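Local coordinates for ABC transporter substrate-binding protein-branched chain amino acid transport (Streptococcus pneumoniae, PDB 4GNR) that binds isoleucine and probably delivers branched-chain amino acids to an ABC transporter in the membrane as its extracellular substrate-binding component, at residues A[14-19]-A[53-58]; A[66-71]-A[92-97]. All blocks are in the same frame, centred on the assembly; numbering follows the deposited sequence. Where two conformers were deposited one is given.

Interaction 1 (A[14-19]-A[53-58]); sequences FEESGS and DKDNKS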
loop_
_atom_site.group_PDB
_atom_site.type_symbol
_atom_site.label_atom_id
_atom_site.label_comp_id
_atom_site.label_asym_id
_atom_site.label_seq_id
_atom_site.Cartn_x
_atom_site.Cartn_y
_atom_site.Cartn_z
ATOM N N PHE A 14 -10.447 -6.123 -5.130
ATOM C CA PHE A 14 -9.053 -5.814 -5.394
ATOM C C PHE A 14 -8.783 -5.435 -6.839
ATOM O O PHE A 14 -9.432 -5.912 -7.776
ATOM C CB PHE A 14 -8.120 -6.996 -5.020
ATOM C CG PHE A 14 -8.016 -7.289 -3.540
ATOM C CD1 PHE A 14 -7.663 -6.296 -2.621
ATOM C CD2 PHE A 14 -8.118 -8.608 -3.077
ATOM C CE1 PHE A 14 -7.489 -6.614 -1.263
ATOM C CE2 PHE A 14 -7.936 -8.909 -1.747
ATOM C CZ PHE A 14 -7.624 -7.916 -0.833
ATOM N N GLU A 15 -7.730 -4.637 -6.996
ATOM C CA GLU A 15 -7.196 -4.180 -8.290
ATOM C C GLU A 15 -6.370 -5.360 -8.863
ATOM O O GLU A 15 -5.145 -5.406 -8.741
ATOM C CB GLU A 15 -6.307 -2.974 -8.086
ATOM C CG GLU A 15 -6.971 -1.688 -7.498
ATOM C CD GLU A 15 -7.137 -1.588 -5.981
ATOM O OE1 GLU A 15 -7.279 -2.617 -5.292
ATOM O OE2 GLU A 15 -7.177 -0.435 -5.498
ATOM N N GLU A 16 -7.064 -6.326 -9.451
ATOM C CA GLU A 16 -6.447 -7.562 -9.952
ATOM C C GLU A 16 -5.996 -7.458 -11.407
ATOM O O GLU A 16 -5.220 -8.284 -11.877
ATOM C CB GLU A 16 -7.350 -8.778 -9.684
ATOM C CG GLU A 16 -7.525 -9.012 -8.188
ATOM C CD GLU A 16 -8.630 -9.971 -7.797
ATOM O OE1 GLU A 16 -9.373 -10.490 -8.654
ATOM O OE2 GLU A 16 -8.761 -10.164 -6.541
ATOM N N SER A 17 -6.527 -6.471 -12.119
ATOM C CA SER A 17 -6.148 -6.158 -13.499
ATOM C C SER A 17 -6.120 -4.630 -13.595
ATOM O O SER A 17 -6.609 -3.937 -12.707
ATOM C CB SER A 17 -7.101 -6.755 -14.518
ATOM O OG SER A 17 -8.392 -6.202 -14.401
ATOM N N GLY A 18 -5.546 -4.125 -14.675
ATOM C CA GLY A 18 -5.466 -2.687 -14.874
ATOM C C GLY A 18 -4.147 -2.099 -14.373
ATOM O O GLY A 18 -3.226 -2.798 -14.004
ATOM N N SER A 19 -4.115 -0.781 -14.297
ATOM C CA SER A 19 -2.904 -0.016 -14.001
ATOM C C SER A 19 -2.339 -0.158 -12.622
ATOM O O SER A 19 -1.196 0.225 -12.411
ATOM C CB SER A 19 -3.147 1.473 -14.269
ATOM O OG SER A 19 -4.119 1.984 -13.373
ATOM N N ASP A 53 -14.416 -13.229 -4.514
ATOM C CA ASP A 53 -13.232 -12.459 -4.940
ATOM C C ASP A 53 -13.510 -11.717 -6.218
ATOM O O ASP A 53 -13.595 -12.334 -7.265
ATOM C CB ASP A 53 -12.060 -13.444 -5.094
ATOM C CG ASP A 53 -10.747 -12.801 -5.494
ATOM O OD1 ASP A 53 -10.724 -11.569 -5.683
ATOM O OD2 ASP A 53 -9.762 -13.562 -5.622
ATOM N N LYS A 54 -13.630 -10.398 -6.144
ATOM C CA LYS A 54 -13.930 -9.564 -7.279
ATOM C C LYS A 54 -12.774 -8.643 -7.659
ATOM O O LYS A 54 -12.085 -8.082 -6.801
ATOM C CB LYS A 54 -15.163 -8.726 -6.963
ATOM C CG LYS A 54 -16.432 -9.551 -6.816
ATOM C CD LYS A 54 -16.919 -10.045 -8.166
ATOM C CE LYS A 54 -18.225 -10.799 -8.087
ATOM N NZ LYS A 54 -18.702 -11.167 -9.439
ATOM N N ASP A 55 -12.614 -8.480 -8.966
ATOM C CA ASP A 55 -11.610 -7.608 -9.572
ATOM C C ASP A 55 -12.278 -6.252 -9.914
ATOM O O ASP A 55 -13.239 -6.210 -10.670
ATOM C CB ASP A 55 -11.089 -8.262 -10.871
ATOM C CG ASP A 55 -10.073 -7.435 -11.643
ATOM O OD1 ASP A 55 -9.536 -6.449 -11.102
ATOM O OD2 ASP A 55 -9.811 -7.819 -12.815
ATOM N N ASN A 56 -11.751 -5.172 -9.353
ATOM C CA ASN A 56 -12.247 -3.833 -9.653
ATOM C C ASN A 56 -11.554 -3.169 -10.854
ATOM O O ASN A 56 -11.859 -2.011 -11.175
ATOM C CB ASN A 56 -12.227 -2.929 -8.428
ATOM C CG ASN A 56 -10.830 -2.712 -7.897
ATOM O OD1 ASN A 56 -9.892 -2.480 -8.666
ATOM N ND2 ASN A 56 -10.678 -2.759 -6.565
ATOM N N LYS A 57 -10.629 -3.880 -11.500
ATOM C CA LYS A 57 -9.994 -3.448 -12.767
ATOM C C LYS A 57 -9.191 -2.162 -12.608
ATOM O O LYS A 57 -8.872 -1.510 -13.591
ATOM C CB LYS A 57 -11.068 -3.290 -13.876
ATOM C CG LYS A 57 -11.912 -4.537 -14.089
ATOM C CD LYS A 57 -12.978 -4.279 -15.172
ATOM C CE LYS A 57 -13.852 -5.494 -15.460
ATOM N NZ LYS A 57 -14.810 -5.225 -16.565
ATOM N N SER A 58 -8.825 -1.815 -11.365
ATOM C CA SER A 58 -8.102 -0.586 -11.068
ATOM C C SER A 58 -8.931 0.677 -11.366
ATOM O O SER A 58 -8.355 1.764 -11.483
ATOM C CB SER A 58 -6.745 -0.494 -11.790
ATOM O OG SER A 58 -5.912 -1.594 -11.472
HETATM O O HOH W 1 -11.283 -12.486 -8.808
HETATM O O HOH W 2 -6.764 2.777 -13.564
#
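Asp-55 OD1 is gripped from both faces of its carboxylate: Glu-16 N reaches it at 3.0 Å across the contact, and Lys-57 N, closing an Asx turn, reaches OD1 of Asp-55 from the opposite face at 2.8 Å. Ser-17 N adds a weak third bond. The other oxygen, OD2 of Asp-55, accepts from Ser-17 OG on its syn lone pair at 2.7 Å; with both oxygens bound, the rotation of the carboxylate is probably fixed. CG of Asp-55 is anti to the backbone N (chi1 178°), and the end of the side chain comes close to residues 16 and 17. Farther along, Ser-58 OG donates to Ser-17 O at 2.7 Å, and the same hydroxyl meets Leu-20 N. Asn-56 OD1 touches CA and CG of Glu-15, 3.2 Å from each, and closes a second Asx turn onto Ser-58 N, while ND2 bonds Asn-13. At the other end Glu-16 OE2 lies 2.6 Å from Asp-53 OD1, the carboxylate planes nearly perpendicular; one acid probably holds a proton. OD2 of Asp-53 is held by Gln-28 NE2, and a water joins Glu-16 OE1 to Asp-53 O. Backbone bonds from Phe-14 N to Lys-54 O and from Asn-56 N to Phe-14 O join the strand ends. Parallel strands leading into loops at their C-terminal ends, joined here through the Asp-55 carboxylate, are characteristic of the Rossmann-like lobes of periplasmic binding proteins.

Interaction 2 (A[66-71]-A[92-97]); sequences VTTNLV and VANATK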
loop_
_atom_site.group_PDB
_atom_site.type_symbol
_atom_site.label_atom_id
_atom_site.label_comp_id
_atom_site.label_asym_id
_atom_site.label_seq_id
_atom_site.Cartn_x
_atom_site.Cartn_y
_atom_site.Cartn_z
ATOM N N VAL A 66 -18.672 -2.974 -7.702
ATOM C CA VAL A 66 -18.308 -4.273 -7.116
ATOM C C VAL A 66 -18.737 -4.286 -5.648
ATOM O O VAL A 66 -19.225 -5.293 -5.159
ATOM C CB VAL A 66 -16.764 -4.530 -7.223
ATOM C CG1 VAL A 66 -16.262 -5.560 -6.205
ATOM C CG2 VAL A 66 -16.411 -4.899 -8.672
ATOM N N THR A 67 -18.544 -3.174 -4.942
ATOM C CA THR A 67 -18.926 -3.118 -3.525
ATOM C C THR A 67 -20.435 -3.323 -3.371
ATOM O O THR A 67 -20.879 -4.142 -2.551
ATOM C CB THR A 67 -18.479 -1.827 -2.870
ATOM O OG1 THR A 67 -17.068 -1.682 -3.011
ATOM C CG2 THR A 67 -18.776 -1.844 -1.360
ATOM N N THR A 68 -21.225 -2.593 -4.156
ATOM C CA THR A 68 -22.681 -2.752 -4.095
ATOM C C THR A 68 -23.075 -4.211 -4.320
ATOM O O THR A 68 -23.891 -4.777 -3.589
ATOM C CB THR A 68 -23.387 -1.788 -5.067
ATOM O OG1 THR A 68 -23.225 -0.457 -4.570
ATOM C CG2 THR A 68 -24.902 -2.128 -5.180
ATOM N N ASN A 69 -22.523 -4.816 -5.351
ATOM C CA ASN A 69 -22.880 -6.191 -5.634
ATOM C C ASN A 69 -22.450 -7.125 -4.490
ATOM O O ASN A 69 -23.244 -7.960 -4.054
ATOM C CB ASN A 69 -22.365 -6.575 -7.016
ATOM C CG ASN A 69 -22.961 -5.695 -8.140
ATOM O OD1 ASN A 69 -23.951 -4.967 -7.966
ATOM N ND2 ASN A 69 -22.349 -5.794 -9.312
ATOM N N LEU A 70 -21.233 -6.942 -3.953
ATOM C CA LEU A 70 -20.772 -7.777 -2.846
ATOM C C LEU A 70 -21.706 -7.711 -1.634
ATOM O O LEU A 70 -22.003 -8.733 -1.007
ATOM C CB LEU A 70 -19.361 -7.381 -2.381
ATOM C CG LEU A 70 -18.200 -7.837 -3.258
ATOM C CD1 LEU A 70 -16.893 -7.202 -2.798
ATOM C CD2 LEU A 70 -18.086 -9.369 -3.255
ATOM N N VAL A 71 -22.132 -6.505 -1.276
ATOM C CA VAL A 71 -22.907 -6.341 -0.052
ATOM C C VAL A 71 -24.394 -6.580 -0.190
ATOM O O VAL A 71 -25.049 -6.891 0.795
ATOM C CB VAL A 71 -22.607 -4.971 0.644
ATOM C CG1 VAL A 71 -21.097 -4.835 0.917
ATOM C CG2 VAL A 71 -23.129 -3.774 -0.122
ATOM N N VAL A 92 -16.458 3.087 -0.179
ATOM C CA VAL A 92 -16.905 3.155 1.199
ATOM C C VAL A 92 -18.377 3.452 1.403
ATOM O O VAL A 92 -19.018 2.823 2.236
ATOM C CB VAL A 92 -15.979 4.080 2.070
ATOM C CG1 VAL A 92 -15.957 5.512 1.582
ATOM C CG2 VAL A 92 -16.383 4.004 3.536
ATOM N N ALA A 93 -18.956 4.403 0.662
ATOM C CA ALA A 93 -20.365 4.732 0.901
ATOM C C ALA A 93 -21.284 3.545 0.614
ATOM O O ALA A 93 -22.280 3.336 1.316
ATOM C CB ALA A 93 -20.798 5.941 0.089
ATOM N N ASN A 94 -20.931 2.752 -0.399
ATOM C CA ASN A 94 -21.743 1.595 -0.755
ATOM C C ASN A 94 -21.686 0.514 0.310
ATOM O O ASN A 94 -22.696 -0.103 0.615
ATOM C CB ASN A 94 -21.431 1.093 -2.157
ATOM C CG ASN A 94 -21.850 2.088 -3.229
ATOM O OD1 ASN A 94 -22.686 2.963 -2.991
ATOM N ND2 ASN A 94 -21.312 1.927 -4.435
ATOM N N ALA A 95 -20.516 0.287 0.895
ATOM C CA ALA A 95 -20.428 -0.674 1.983
ATOM C C ALA A 95 -21.236 -0.145 3.200
ATOM O O ALA A 95 -21.964 -0.880 3.866
ATOM C CB ALA A 95 -18.975 -0.899 2.403
ATOM N N THR A 96 -21.103 1.152 3.459
ATOM C CA THR A 96 -21.768 1.799 4.588
ATOM C C THR A 96 -23.295 1.681 4.507
ATOM O O THR A 96 -23.960 1.442 5.518
ATOM C CB THR A 96 -21.320 3.253 4.685
ATOM O OG1 THR A 96 -19.904 3.276 4.888
ATOM C CG2 THR A 96 -22.011 3.962 5.840
ATOM N N LYS A 97 -23.840 1.868 3.315
ATOM C CA LYS A 97 -25.292 1.764 3.136
ATOM C C LYS A 97 -25.846 0.435 3.590
ATOM O O LYS A 97 -26.963 0.363 4.092
ATOM C CB LYS A 97 -25.701 2.020 1.684
ATOM C CG LYS A 97 -25.647 3.492 1.332
ATOM C CD LYS A 97 -26.138 3.823 -0.050
ATOM C CE LYS A 97 -25.257 3.213 -1.072
ATOM N NZ LYS A 97 -25.621 3.611 -2.457
HETATM O O HOH W 3 -25.312 0.177 -2.893
#
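Two neighbouring helices of one alpha/beta lobe, 60-72 and 85-97, pack side by side here, running nearly parallel with their segment axes 8.4 Å apart and crossing at -18°. Thr-67 points its methyl into the interface: CG2, anti to the backbone N, lies 3.6 Å from Ala-95 N and 3.9 Å from Ala-95 CB, a methyl-to-methyl contact, and it also touches CB of Asn-94. The hydroxyl of Thr-67 turns back instead to its own helix, bonding Ala-63 O, so the face it gives to the second helix is a methyl. One turn on, the two branches of Val-71 share the neighbouring backbone, CG2 resting 3.8 Å from Asn-94 O and CG1 lying near Ala-95 CA. Toward the more exposed side, the Thr-68 and Asn-94 side chains cross obliquely, OG1 of Thr-68 lying 3.1 Å from ND2 of Asn-94, but the angle is too poor for a hydrogen bond; that amide nitrogen donates to Ala-64 O on the other helix. Asn-94 OD1 in turn accepts from Lys-97 NZ at 3.1 Å, tilted 31° from the carbonyl plane. A water bonded to Thr-68 OG1 also makes a weak, long bond with Lys-97 NZ, giving the contact a polar margin beside its methyl-lined centre. Such near-parallel packing of successive helices, each following a strand of the parallel sheet, is characteristic of the Rossmann-like alpha/beta layering in this family of binding proteins.

Interactions 1 and 2 lie in the same lobe, their centres 16 Å apart, and follow one another along the chain: strand 48-55, which supplies part of interaction 1, leads into helix 60-72 of interaction 2. They also touch directly, Lys-54 CB packing 3.4 Å from Val-66 CG1 and Lys-54 CG 3.9 Å from Leu-70 CD2, so one face of the helix rests on the edge strand while another meets helix 85-97. Interaction 1 is the one that reaches toward the pocket: the Glu-15 side chain comes within about 7 Å of the bound isoleucine and bonds Ala-83 and Thr-84 of the pocket, whereas interaction 2 belongs to the helical layer flanking the sheet.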